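Nicotinate phosphoribosyltransferase (Saccharomyces cerevisiae, PDB 1VLP) catalyses the first step of NAD biosynthesis from nicotinic acid, the ATP-dependent joining of nicotinate to a phosphoribosyl group to give nicotinate ribonucleotide. Local coordinates at residues T37-V42 with M265-N270; M31-F36 with P90-A95; H259-A264 with D283-D288; I82-Q87 with V236-T241; H399-S404 with K418-E423. All coordinates share one frame; numbering follows the deposited sequence. Where two conformers were deposited one is given.

Contact 1. Residues T37-V42 with M265-N270; sequences TNFPDV and MDCWIN
Asn38, on the last turn of helix 26-38, faces Cys267 across a small, partly exposed seam, and its side chain can be followed outward as a worked case of a bond relayed through a third residue. CB rests 3.6 Å above one face of the neighbouring Phe39 ring, offset toward the rim. From there chi1 of -66° sets CG beside the backbone N and sends the amide toward helix 260-272. The oxygen OD1 passes loosely by Cys267 SG at 4.3 Å. The nitrogen ND2 stops 4.1 Å from Cys267 O, too far for a direct bond, and is held instead by Ala34 O and by Thr271 OG1. Because that hydroxyl also bonds to Cys267 O, the two helices are joined through it. Phe39, the first residue to leave helical geometry, adds a sulfur-aromatic contact: its CZ is 4.3 Å from Cys267 SG, which lies obliquely to the ring, 62° off the normal. As Cys267 was modelled in two conformers, the sulfur contacts describe one of them. The seam thus links the C-terminal end of helix 26-38 to helix 260-272, with Trp246 and Ile253 of helix 244-254 packed alongside.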
# COMPACT_ATOMS: atom_id res chain seq x y z
N THR A 37 9.07 17.34 1.30
CA THR A 37 8.59 18.70 1.43
C THR A 37 8.65 19.19 2.90
O THR A 37 9.10 20.31 3.19
CB THR A 37 7.18 18.87 0.78
OG1 THR A 37 7.24 18.63 -0.66
CG2 THR A 37 6.62 20.28 0.99
N ASN A 38 8.21 18.33 3.83
CA ASN A 38 7.92 18.70 5.20
C ASN A 38 8.94 18.21 6.22
O ASN A 38 9.24 18.91 7.18
CB ASN A 38 6.53 18.15 5.56
CG ASN A 38 5.44 18.81 4.77
OD1 ASN A 38 5.10 19.97 5.03
ND2 ASN A 38 4.85 18.09 3.82
N PHE A 39 9.49 17.02 5.99
CA PHE A 39 10.37 16.37 6.95
C PHE A 39 11.66 15.78 6.33
O PHE A 39 12.01 14.65 6.59
CB PHE A 39 9.58 15.28 7.68
CG PHE A 39 8.30 15.79 8.33
CD1 PHE A 39 8.34 16.69 9.39
CD2 PHE A 39 7.06 15.38 7.88
CE1 PHE A 39 7.20 17.15 9.98
CE2 PHE A 39 5.91 15.84 8.47
CZ PHE A 39 5.98 16.72 9.52
N PRO A 40 12.39 16.58 5.55
CA PRO A 40 13.59 16.11 4.82
C PRO A 40 14.78 15.64 5.70
O PRO A 40 15.74 15.03 5.20
CB PRO A 40 14.02 17.37 4.06
CG PRO A 40 13.51 18.50 4.86
CD PRO A 40 12.18 18.03 5.37
N ASP A 41 14.71 15.95 6.98
CA ASP A 41 15.77 15.74 7.99
C ASP A 41 15.50 14.54 8.94
O ASP A 41 16.41 13.97 9.55
CB ASP A 41 15.79 16.98 8.88
CG ASP A 41 14.36 17.37 9.42
OD1 ASP A 41 13.41 17.54 8.56
OD2 ASP A 41 14.21 17.52 10.71
N VAL A 42 14.23 14.25 9.12
CA VAL A 42 13.77 13.23 10.05
C VAL A 42 14.32 11.89 9.63
O VAL A 42 14.40 11.59 8.44
CB VAL A 42 12.20 13.20 10.05
CG1 VAL A 42 11.63 11.97 10.70
CG2 VAL A 42 11.65 14.48 10.64
N MSE A 265 -3.25 16.06 8.57
CA MSE A 265 -4.10 16.57 7.48
C MSE A 265 -3.61 17.94 7.02
O MSE A 265 -3.51 18.21 5.82
CB MSE A 265 -5.56 16.70 7.90
CG MSE A 265 -6.20 15.41 8.25
SE MSE A 265 -8.14 15.73 8.55
CE MSE A 265 -8.17 16.73 10.09
N ASP A 266 -3.31 18.81 7.98
CA ASP A 266 -2.82 20.12 7.62
C ASP A 266 -1.62 20.02 6.72
O ASP A 266 -1.52 20.74 5.71
CB ASP A 266 -2.43 20.90 8.86
CG ASP A 266 -3.60 21.53 9.53
OD1 ASP A 266 -4.56 21.90 8.85
OD2 ASP A 266 -3.53 21.73 10.75
N CYS A 267 -0.66 19.20 7.11
CA CYS A 267 0.52 19.11 6.36
C CYS A 267 0.25 18.56 4.97
O CYS A 267 0.83 19.00 3.98
CB CYS A 267 1.52 18.18 7.04
SG CYS A 267 2.48 18.91 8.31
N TRP A 268 -0.62 17.55 4.90
CA TRP A 268 -0.93 16.93 3.62
C TRP A 268 -1.56 17.99 2.71
O TRP A 268 -1.16 18.15 1.57
CB TRP A 268 -1.87 15.72 3.83
CG TRP A 268 -2.03 14.81 2.63
CD1 TRP A 268 -3.07 14.75 1.78
CD2 TRP A 268 -1.11 13.78 2.22
NE1 TRP A 268 -2.89 13.74 0.86
CE2 TRP A 268 -1.68 13.15 1.09
CE3 TRP A 268 0.14 13.34 2.68
CZ2 TRP A 268 -1.06 12.09 0.43
CZ3 TRP A 268 0.76 12.29 2.00
CH2 TRP A 268 0.16 11.68 0.90
N ILE A 269 -2.51 18.74 3.25
CA ILE A 269 -3.27 19.72 2.47
C ILE A 269 -2.37 20.88 2.03
O ILE A 269 -2.46 21.34 0.89
CB ILE A 269 -4.47 20.24 3.28
CG1 ILE A 269 -5.57 19.20 3.31
CG2 ILE A 269 -5.08 21.51 2.65
CD1 ILE A 269 -6.62 19.42 4.37
N ASN A 270 -1.53 21.35 2.94
CA ASN A 270 -0.59 22.42 2.64
C ASN A 270 0.42 21.98 1.57
O ASN A 270 0.84 22.81 0.76
CB ASN A 270 0.05 22.95 3.94
CG ASN A 270 -0.96 23.66 4.87
OD1 ASN A 270 -2.02 24.15 4.46
ND2 ASN A 270 -0.62 23.71 6.15

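Contact 2. Residues M31-F36 with P90-A95; sequences MHAAVF and PYLPSA
Ala33 turns its methyl group toward the loop that leads into helix 94-101, and the two side chains it meets there are turned differently. Leu92 starts off to one side; chi1 of -66° sets CG beside its own backbone N, the CD1 branch runs on extended, and the other methyl, CD2, is the one that meets Ala33 CB at 3.9 Å. Pro93 directs its ring at the helix, and its CD lies 4.2 Å from the same Ala33 CB. A single methyl is therefore met by a leucine branch and a proline ring; consistent with its small size, the backbones are close, Ala33 CA lying 6.7 Å from Leu92 CA.

One turn further on, Phe36 carries the other half of the contact. Its CG is anti to the backbone N (chi1 167°), which extends the ring toward Ala95. The ring corner CE2 comes within 3.5 Å of Ala95 O and 4.2 Å of Ala95 CB, the carbonyl oxygen lying oblique to the ring. Tyr99 stacks on this same ring. Pro93 stands at the N-cap of helix 94-101, so the contact sets the start of that helix beside helix 26-38, while Phe272 of helix 260-272 touches both Ala33 and Pro93.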
# COMPACT_ATOMS: atom_id res chain seq x y z
N MSE A 31 3.76 10.02 -0.67
CA MSE A 31 4.47 10.09 0.59
C MSE A 31 5.87 10.64 0.47
O MSE A 31 6.28 11.46 1.25
CB MSE A 31 4.60 8.68 1.20
CG MSE A 31 3.39 8.13 1.88
SE MSE A 31 3.11 9.16 3.55
CE MSE A 31 4.62 8.75 4.46
N HIS A 32 6.58 10.18 -0.55
CA HIS A 32 7.95 10.65 -0.79
C HIS A 32 7.95 12.19 -0.95
O HIS A 32 8.77 12.91 -0.40
CB HIS A 32 8.51 9.97 -2.05
CG HIS A 32 9.97 10.20 -2.25
ND1 HIS A 32 10.57 10.12 -3.50
CD2 HIS A 32 10.97 10.49 -1.37
CE1 HIS A 32 11.88 10.34 -3.36
NE2 HIS A 32 12.14 10.60 -2.09
N ALA A 33 7.03 12.69 -1.78
CA ALA A 33 6.86 14.14 -1.96
C ALA A 33 6.50 14.83 -0.67
O ALA A 33 7.06 15.86 -0.34
CB ALA A 33 5.83 14.43 -3.00
N ALA A 34 5.61 14.21 0.11
CA ALA A 34 5.18 14.82 1.38
C ALA A 34 6.35 14.88 2.39
O ALA A 34 6.55 15.87 3.09
CB ALA A 34 3.97 14.06 1.97
N VAL A 35 7.14 13.80 2.45
CA VAL A 35 8.23 13.68 3.40
C VAL A 35 9.36 14.60 3.01
O VAL A 35 9.95 15.27 3.87
CB VAL A 35 8.68 12.23 3.47
CG1 VAL A 35 9.97 12.08 4.15
CG2 VAL A 35 7.57 11.39 4.16
N PHE A 36 9.66 14.62 1.72
CA PHE A 36 10.67 15.52 1.17
C PHE A 36 10.33 16.98 1.48
O PHE A 36 11.21 17.73 1.85
CB PHE A 36 10.83 15.32 -0.36
CG PHE A 36 11.62 16.43 -1.03
CD1 PHE A 36 12.98 16.50 -0.86
CD2 PHE A 36 10.97 17.43 -1.76
CE1 PHE A 36 13.73 17.52 -1.48
CE2 PHE A 36 11.72 18.47 -2.37
CZ PHE A 36 13.07 18.50 -2.21
N PRO A 90 -0.26 16.02 -11.22
CA PRO A 90 0.20 17.36 -11.48
C PRO A 90 0.42 18.21 -10.24
O PRO A 90 1.13 19.19 -10.30
CB PRO A 90 -0.91 17.97 -12.38
CG PRO A 90 -2.09 17.19 -12.06
CD PRO A 90 -1.62 15.82 -11.75
N TYR A 91 -0.17 17.79 -9.12
CA TYR A 91 -0.05 18.47 -7.85
C TYR A 91 1.19 18.09 -7.07
O TYR A 91 1.41 18.62 -6.00
CB TYR A 91 -1.32 18.23 -7.01
CG TYR A 91 -1.73 16.78 -6.85
CD1 TYR A 91 -1.21 16.00 -5.80
CD2 TYR A 91 -2.62 16.18 -7.74
CE1 TYR A 91 -1.57 14.69 -5.65
CE2 TYR A 91 -2.98 14.86 -7.60
CZ TYR A 91 -2.45 14.12 -6.56
OH TYR A 91 -2.82 12.81 -6.42
N LEU A 92 2.03 17.17 -7.57
CA LEU A 92 3.36 17.00 -6.96
C LEU A 92 4.07 18.34 -6.99
O LEU A 92 4.07 19.00 -8.03
CB LEU A 92 4.21 15.97 -7.69
CG LEU A 92 3.71 14.54 -7.64
CD1 LEU A 92 4.58 13.62 -8.53
CD2 LEU A 92 3.72 14.02 -6.22
N PRO A 93 4.65 18.75 -5.86
CA PRO A 93 5.36 20.02 -5.87
C PRO A 93 6.53 20.09 -6.86
O PRO A 93 7.28 19.13 -7.04
CB PRO A 93 5.86 20.19 -4.42
CG PRO A 93 5.10 19.21 -3.62
CD PRO A 93 4.60 18.13 -4.52
N SER A 94 6.68 21.27 -7.45
CA SER A 94 7.80 21.55 -8.32
C SER A 94 9.16 21.15 -7.78
O SER A 94 9.99 20.55 -8.51
CB SER A 94 7.80 23.06 -8.66
OG SER A 94 6.73 23.25 -9.56
N ALA A 95 9.39 21.45 -6.51
CA ALA A 95 10.67 21.21 -5.89
C ALA A 95 10.99 19.72 -5.72
O ALA A 95 12.15 19.33 -5.75
CB ALA A 95 10.75 21.92 -4.56

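Contact 3. Residues H259-A264 with D283-D288; sequences HANKNA and DTFGTD
Asn261 and Phe285 share a water molecule, water 1, that several groups grip at once. It accepts from Asn261 ND2 at 2.9 Å and from the backbone Phe285 N, also at 2.9 Å. In return it can donate to Gly286 O at 3.0 Å, although more acceptors surround it than it has protons. The other end of the same amide is served by a second water, which donates to Asn261 OD1 at 2.8 Å and takes a weak bond from Thr284 N. Both ends of the buried amide thus have a water partner, and its rotation is further fixed because ND2 also bonds to Asp289 OD2. Water here mediates the polar side of a meeting between a helix and a turn, where Asn261 CA and Phe285 CA are 8.2 Å apart.

Beside the waters, the contact is apolar. Phe285, with CG beside its backbone N (chi1 -60°), brings CE2 to 4.1 Å from Ala260 CB, the methyl being oblique to the ring. On one face of that ring lies Thr284 CG2, offset toward the rim, and Tyr257 meets it edge-to-face.

Asp283 to Gly286 form a type I beta turn, closed by Gly286 N to Asp283 O at 2.9 Å; Gly286, with positive phi, stands at the N-cap position of helix 287-291. Thr284 OG1 bonds to His244 ND1, a histidine that probably becomes phosphorylated, though it is not so here. The turn follows strand 279-281 of the parallel sheet and leads into helix 287-291, a strand-loop-helix step consistent with the TIM-barrel clan to which this family belongs.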
# COMPACT_ATOMS: atom_id res chain seq x y z
N HIS A 259 -2.66 15.76 18.87
CA HIS A 259 -2.91 16.60 17.71
C HIS A 259 -2.44 16.04 16.39
O HIS A 259 -2.46 16.75 15.40
CB HIS A 259 -2.29 17.98 17.93
CG HIS A 259 -2.71 18.62 19.22
ND1 HIS A 259 -1.84 18.84 20.26
CD2 HIS A 259 -3.92 19.07 19.63
CE1 HIS A 259 -2.48 19.43 21.25
NE2 HIS A 259 -3.75 19.57 20.90
N ALA A 260 -2.03 14.77 16.36
CA ALA A 260 -1.39 14.18 15.18
C ALA A 260 -2.34 14.06 13.97
O ALA A 260 -1.93 14.36 12.85
CB ALA A 260 -0.84 12.83 15.52
N ASN A 261 -3.60 13.66 14.17
CA ASN A 261 -4.51 13.54 13.03
C ASN A 261 -4.70 14.88 12.32
O ASN A 261 -4.54 14.98 11.11
CB ASN A 261 -5.82 12.86 13.41
CG ASN A 261 -5.75 11.34 13.29
OD1 ASN A 261 -5.29 10.82 12.28
ND2 ASN A 261 -6.24 10.64 14.30
N LYS A 262 -4.94 15.93 13.08
CA LYS A 262 -5.12 17.28 12.52
C LYS A 262 -3.82 17.78 11.91
O LYS A 262 -3.81 18.32 10.82
CB LYS A 262 -5.61 18.22 13.61
CG LYS A 262 -5.81 19.66 13.12
CD LYS A 262 -6.84 20.43 13.92
CE LYS A 262 -7.15 21.78 13.25
NZ LYS A 262 -5.86 22.50 12.88
N ASN A 263 -2.69 17.57 12.60
CA ASN A 263 -1.41 18.04 12.08
C ASN A 263 -1.06 17.35 10.78
O ASN A 263 -0.57 18.00 9.84
CB ASN A 263 -0.29 17.83 13.09
CG ASN A 263 -0.35 18.83 14.22
OD1 ASN A 263 -0.91 19.91 14.07
ND2 ASN A 263 0.24 18.48 15.37
N ALA A 264 -1.34 16.05 10.70
CA ALA A 264 -1.09 15.29 9.50
C ALA A 264 -1.97 15.79 8.34
O ALA A 264 -1.46 15.88 7.24
CB ALA A 264 -1.31 13.78 9.69
N ASP A 283 -8.26 5.29 10.65
CA ASP A 283 -8.15 4.27 11.72
C ASP A 283 -6.79 4.16 12.42
O ASP A 283 -6.65 3.41 13.39
CB ASP A 283 -8.52 2.88 11.19
CG ASP A 283 -7.55 2.36 10.12
OD1 ASP A 283 -7.27 3.11 9.16
OD2 ASP A 283 -7.08 1.20 10.22
N THR A 284 -5.83 4.95 11.98
CA THR A 284 -4.43 4.80 12.47
C THR A 284 -4.37 4.83 14.01
O THR A 284 -3.69 3.96 14.64
CB THR A 284 -3.54 5.86 11.88
OG1 THR A 284 -3.74 5.89 10.45
CG2 THR A 284 -2.04 5.56 12.21
N PHE A 285 -5.00 5.83 14.60
CA PHE A 285 -5.12 5.96 16.07
C PHE A 285 -6.59 5.81 16.49
O PHE A 285 -7.00 6.38 17.48
CB PHE A 285 -4.55 7.29 16.57
CG PHE A 285 -3.10 7.44 16.24
CD1 PHE A 285 -2.24 6.34 16.39
CD2 PHE A 285 -2.61 8.61 15.70
CE1 PHE A 285 -0.90 6.43 16.01
CE2 PHE A 285 -1.28 8.71 15.35
CZ PHE A 285 -0.43 7.62 15.49
N GLY A 286 -7.32 5.06 15.69
CA GLY A 286 -8.73 4.77 15.90
C GLY A 286 -9.59 5.82 15.24
O GLY A 286 -9.29 7.00 15.29
N THR A 287 -10.61 5.38 14.54
CA THR A 287 -11.49 6.31 13.83
C THR A 287 -12.17 7.40 14.70
O THR A 287 -12.30 8.55 14.26
CB THR A 287 -12.47 5.51 12.97
OG1 THR A 287 -11.72 4.83 11.95
CG2 THR A 287 -13.48 6.43 12.34
N ASP A 288 -12.52 7.08 15.94
CA ASP A 288 -13.06 8.09 16.87
C ASP A 288 -12.17 9.33 17.09
O ASP A 288 -12.67 10.49 17.12
CB ASP A 288 -13.36 7.41 18.20
CG ASP A 288 -14.53 6.45 18.14
OD1 ASP A 288 -15.30 6.49 17.17
OD2 ASP A 288 -14.67 5.63 19.07
O HOH W 1 -6.87 7.88 13.79
O HOH W 2 -5.90 8.34 11.24

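Contact 4. Residues I82-Q87 with V236-T241; sequences IEYLKQ and VKPIGT
Tyr84 reaches from helix 79-88 to the segment 236-241, and its interactions there fall into a polar and an apolar group. The polar group depends on one water. Tyr84 OH lies 3.5 Å from Val236 O, but at an angle too poor for a bond. Water 3 fills the role, sitting in the plane of the phenol at its edge, 2.6 Å from Tyr84 OH, and donating to Val236 O at 2.7 Å. A carbonyl and a phenol that fail to bond directly are in this way coupled by a single bridging molecule.

The apolar group is one pair, Tyr84 and Pro238, which approach from opposite directions: Pro238 CG is 4.4 Å from Tyr84 CE2, oblique to the ring. Separately, Pro238 CD sits beside the hydroxyl oxygen, 3.8 Å from Tyr84 OH. The reach across follows from the first torsion: CG stands anti to the backbone N (chi1 -173°), carrying the phenol away from its own helix. Ala231 of helix 228-234 touches both side chains.

Further along the same segment is Thr241, which probably binds nicotinate, though it takes no part here. With the proline-phenol touch slight and loose, the polar coupling between the two segments depends on water 3.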
# COMPACT_ATOMS: atom_id res chain seq x y z
N ILE A 82 9.44 10.90 -15.51
CA ILE A 82 9.17 12.19 -14.86
C ILE A 82 8.01 12.90 -15.59
O ILE A 82 7.11 13.49 -14.97
CB ILE A 82 10.42 13.04 -14.82
CG1 ILE A 82 11.48 12.43 -13.89
CG2 ILE A 82 10.08 14.52 -14.48
CD1 ILE A 82 11.24 12.58 -12.49
N GLU A 83 8.03 12.86 -16.91
CA GLU A 83 6.91 13.41 -17.67
C GLU A 83 5.58 12.75 -17.25
O GLU A 83 4.58 13.45 -17.11
CB GLU A 83 7.11 13.27 -19.16
CG GLU A 83 6.00 14.02 -19.97
CD GLU A 83 5.64 15.44 -19.39
OE1 GLU A 83 6.58 16.30 -19.33
OE2 GLU A 83 4.43 15.65 -18.99
N TYR A 84 5.58 11.42 -17.11
CA TYR A 84 4.38 10.70 -16.70
C TYR A 84 3.88 11.18 -15.34
O TYR A 84 2.67 11.40 -15.16
CB TYR A 84 4.59 9.19 -16.70
CG TYR A 84 3.32 8.43 -16.43
CD1 TYR A 84 2.37 8.28 -17.44
CD2 TYR A 84 3.05 7.85 -15.19
CE1 TYR A 84 1.21 7.55 -17.24
CE2 TYR A 84 1.87 7.17 -14.97
CZ TYR A 84 0.94 7.03 -15.99
OH TYR A 84 -0.24 6.31 -15.80
N LEU A 85 4.80 11.39 -14.41
CA LEU A 85 4.42 11.85 -13.08
C LEU A 85 3.81 13.27 -13.14
O LEU A 85 2.81 13.55 -12.48
CB LEU A 85 5.63 11.82 -12.11
CG LEU A 85 6.20 10.46 -11.69
CD1 LEU A 85 7.48 10.62 -10.89
CD2 LEU A 85 5.15 9.63 -10.93
N LYS A 86 4.41 14.16 -13.94
CA LYS A 86 3.92 15.52 -14.04
C LYS A 86 2.50 15.53 -14.65
O LYS A 86 1.66 16.34 -14.26
CB LYS A 86 4.89 16.35 -14.85
CG LYS A 86 6.24 16.60 -14.12
CD LYS A 86 7.32 17.09 -15.06
CE LYS A 86 7.03 18.46 -15.54
NZ LYS A 86 8.15 18.93 -16.44
N GLN A 87 2.26 14.67 -15.62
CA GLN A 87 0.96 14.57 -16.27
C GLN A 87 -0.16 14.00 -15.39
O GLN A 87 -1.25 14.59 -15.30
CB GLN A 87 1.06 13.74 -17.57
CG GLN A 87 -0.27 13.64 -18.37
CD GLN A 87 -0.93 15.01 -18.75
OE1 GLN A 87 -2.17 15.12 -18.83
NE2 GLN A 87 -0.11 16.04 -19.02
N VAL A 236 -4.17 3.35 -18.04
CA VAL A 236 -5.17 3.64 -17.01
C VAL A 236 -4.59 4.55 -15.94
O VAL A 236 -3.37 4.81 -15.90
CB VAL A 236 -5.77 2.31 -16.42
CG1 VAL A 236 -6.39 1.46 -17.54
CG2 VAL A 236 -4.76 1.49 -15.68
N LYS A 237 -5.45 5.08 -15.07
CA LYS A 237 -5.00 6.04 -14.04
C LYS A 237 -4.19 5.35 -12.92
O LYS A 237 -4.55 4.28 -12.47
CB LYS A 237 -6.21 6.67 -13.36
CG LYS A 237 -5.92 7.90 -12.54
N PRO A 238 -3.12 6.01 -12.43
CA PRO A 238 -2.51 5.50 -11.19
C PRO A 238 -3.31 5.99 -9.97
O PRO A 238 -3.73 7.16 -9.95
CB PRO A 238 -1.12 6.10 -11.23
CG PRO A 238 -1.32 7.42 -11.96
CD PRO A 238 -2.47 7.23 -12.91
N ILE A 239 -3.49 5.14 -8.97
CA ILE A 239 -4.44 5.42 -7.87
C ILE A 239 -3.65 5.35 -6.54
O ILE A 239 -2.89 4.40 -6.30
CB ILE A 239 -5.62 4.39 -7.86
CG1 ILE A 239 -6.36 4.37 -9.22
CG2 ILE A 239 -6.63 4.66 -6.71
CD1 ILE A 239 -6.96 5.70 -9.63
N GLY A 240 -3.86 6.33 -5.69
CA GLY A 240 -3.21 6.37 -4.36
C GLY A 240 -3.99 7.16 -3.33
O GLY A 240 -4.86 7.99 -3.66
N THR A 241 -3.72 6.87 -2.06
CA THR A 241 -4.31 7.56 -0.90
C THR A 241 -3.11 7.91 0.04
O THR A 241 -2.02 7.48 -0.21
CB THR A 241 -5.35 6.58 -0.19
OG1 THR A 241 -6.60 6.59 -0.88
CG2 THR A 241 -5.64 6.88 1.28
O HOH W 3 -1.91 6.07 -17.84

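Contact 5. Residues H399-S404 with K418-E423; sequences HAIKIS and KRVKEE
Ile401 and Val420 meet through torsions that aim them at each other. In Ile401, chi1 of 63° places CG1 between the backbone N and the carbonyl carbon, and the delta methyl then projects toward helix 414-423. Val420 has CG1 anti to its backbone N (chi1 171°), which turns both methyls to the other segment: CG2 meets Ile401, while CG1 lies against Ile403 and also near Ile401. Ile401 comes tip to tip with the valine, its CD1 lying 3.6 Å from Val420 CG2. Ile403 approaches at a slant instead, and its CD1 arrives 3.7 Å from Val420 CG1. One valine is thereby matched by two isoleucines that stand two residues apart in the chain.

Lys421 adds its aliphatic part, CG lying 4.2 Å from Ile403 CD1, while its charged NZ goes on to bond with Asn410 OD1. The same asparagine donates from ND2 to Ile403 O. Aliphatic groups, the lysine stem among them, therefore make up the interface. Direct contact between the two segments is purely aliphatic, while Asn410 bridges them at the margin by bonding both Lys421 NZ of the helix and Ile403 O of the chain beside it.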
# COMPACT_ATOMS: atom_id res chain seq x y z
N HIS A 399 9.29 5.44 19.28
CA HIS A 399 8.51 4.32 18.75
C HIS A 399 7.38 4.80 17.83
O HIS A 399 6.69 5.77 18.16
CB HIS A 399 7.84 3.56 19.90
CG HIS A 399 8.80 2.88 20.82
ND1 HIS A 399 9.59 1.83 20.40
CD2 HIS A 399 9.11 3.10 22.12
CE1 HIS A 399 10.34 1.42 21.42
NE2 HIS A 399 10.07 2.18 22.46
N ALA A 400 7.18 4.11 16.71
CA ALA A 400 6.06 4.37 15.80
C ALA A 400 5.02 3.28 16.07
O ALA A 400 5.38 2.10 16.18
CB ALA A 400 6.51 4.31 14.36
N ILE A 401 3.75 3.66 16.18
CA ILE A 401 2.68 2.69 16.53
C ILE A 401 1.43 2.92 15.73
O ILE A 401 1.22 3.99 15.19
CB ILE A 401 2.28 2.75 18.02
CG1 ILE A 401 1.69 4.14 18.41
CG2 ILE A 401 3.48 2.41 18.89
CD1 ILE A 401 0.70 4.12 19.49
N LYS A 402 0.59 1.87 15.69
CA LYS A 402 -0.71 1.92 15.06
C LYS A 402 -1.72 1.25 15.99
O LYS A 402 -1.48 0.13 16.51
CB LYS A 402 -0.71 1.21 13.72
CG LYS A 402 -2.05 1.30 13.05
CD LYS A 402 -1.99 0.97 11.59
CE LYS A 402 -1.63 -0.44 11.37
NZ LYS A 402 -2.19 -0.86 10.05
N ILE A 403 -2.86 1.91 16.18
CA ILE A 403 -3.89 1.37 17.04
C ILE A 403 -4.84 0.54 16.19
O ILE A 403 -5.13 -0.61 16.53
CB ILE A 403 -4.62 2.48 17.84
CG1 ILE A 403 -3.67 3.08 18.87
CG2 ILE A 403 -5.86 1.91 18.53
CD1 ILE A 403 -4.13 4.34 19.46
N SER A 404 -5.28 1.11 15.05
CA SER A 404 -6.28 0.52 14.14
C SER A 404 -7.66 0.55 14.80
O SER A 404 -7.80 0.99 15.92
CB SER A 404 -5.95 -0.92 13.69
OG SER A 404 -6.54 -1.88 14.54
N LYS A 418 -0.27 1.55 24.95
CA LYS A 418 -0.99 1.85 26.17
C LYS A 418 -1.08 3.34 26.53
O LYS A 418 -2.19 3.81 26.87
CB LYS A 418 -0.35 1.10 27.34
CG LYS A 418 -0.99 1.42 28.68
CD LYS A 418 -0.55 0.45 29.73
CE LYS A 418 -0.76 1.07 31.10
NZ LYS A 418 -0.71 0.02 32.13
N ARG A 419 0.04 4.03 26.53
CA ARG A 419 0.14 5.46 26.84
C ARG A 419 -0.74 6.29 25.89
O ARG A 419 -1.40 7.22 26.31
CB ARG A 419 1.56 5.99 26.59
CG ARG A 419 2.68 5.68 27.57
CD ARG A 419 3.94 6.57 27.34
NE ARG A 419 4.31 6.86 25.93
CZ ARG A 419 3.93 7.93 25.23
NH1 ARG A 419 3.12 8.83 25.76
NH2 ARG A 419 4.35 8.11 23.98
N VAL A 420 -0.70 5.95 24.60
CA VAL A 420 -1.45 6.66 23.54
C VAL A 420 -2.95 6.43 23.69
O VAL A 420 -3.73 7.38 23.63
CB VAL A 420 -0.96 6.29 22.09
CG1 VAL A 420 -1.89 6.86 21.01
CG2 VAL A 420 0.43 6.78 21.84
N LYS A 421 -3.37 5.19 23.93
CA LYS A 421 -4.79 4.91 24.16
C LYS A 421 -5.36 5.76 25.32
O LYS A 421 -6.51 6.23 25.26
CB LYS A 421 -5.02 3.44 24.44
CG LYS A 421 -4.99 2.59 23.22
CD LYS A 421 -4.89 1.14 23.65
CE LYS A 421 -5.18 0.18 22.57
NZ LYS A 421 -5.00 -1.20 23.15
N GLU A 422 -4.52 5.98 26.33
CA GLU A 422 -4.88 6.82 27.47
C GLU A 422 -4.99 8.28 27.06
O GLU A 422 -6.03 8.90 27.30
CB GLU A 422 -3.85 6.63 28.59
CG GLU A 422 -3.89 5.23 29.19
CD GLU A 422 -2.77 4.92 30.20
OE1 GLU A 422 -1.87 5.78 30.43
OE2 GLU A 422 -2.80 3.79 30.76
N GLU A 423 -3.94 8.79 26.39
CA GLU A 423 -3.89 10.19 25.92
C GLU A 423 -5.05 10.53 24.98
O GLU A 423 -5.58 11.65 25.03
CB GLU A 423 -2.55 10.52 25.28
CG GLU A 423 -1.36 10.54 26.27
CD GLU A 423 0.01 10.53 25.59
OE1 GLU A 423 0.09 10.72 24.34
OE2 GLU A 423 1.02 10.32 26.31

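In the fold
Contacts 1 and 2, centres 9 Å apart, share helix 26-38, and Trp268 CZ3 touches Ala34 CB between them at 3.7 Å. Contact 2 continues into contact 4, their centres 12 Å apart, where Leu92 CD1 meets Leu85 CB at 4.1 Å. Helix 260-272 runs from contact 1 to contact 3, and contact 3 adjoins contact 5 through a probable hydrogen bond of 2.7 Å from Ile403 N to Thr284 O. Contacts 4 and 5 stand on opposite sides of the chain's centre, their own centres 34 Å apart. The probable nicotinate site includes Thr241 of contact 4; contacts 2 and 3 stand further off, Leu92 about 10 Å from Tyr27 and Asn261 about 12 Å from Arg306, measured between side chains.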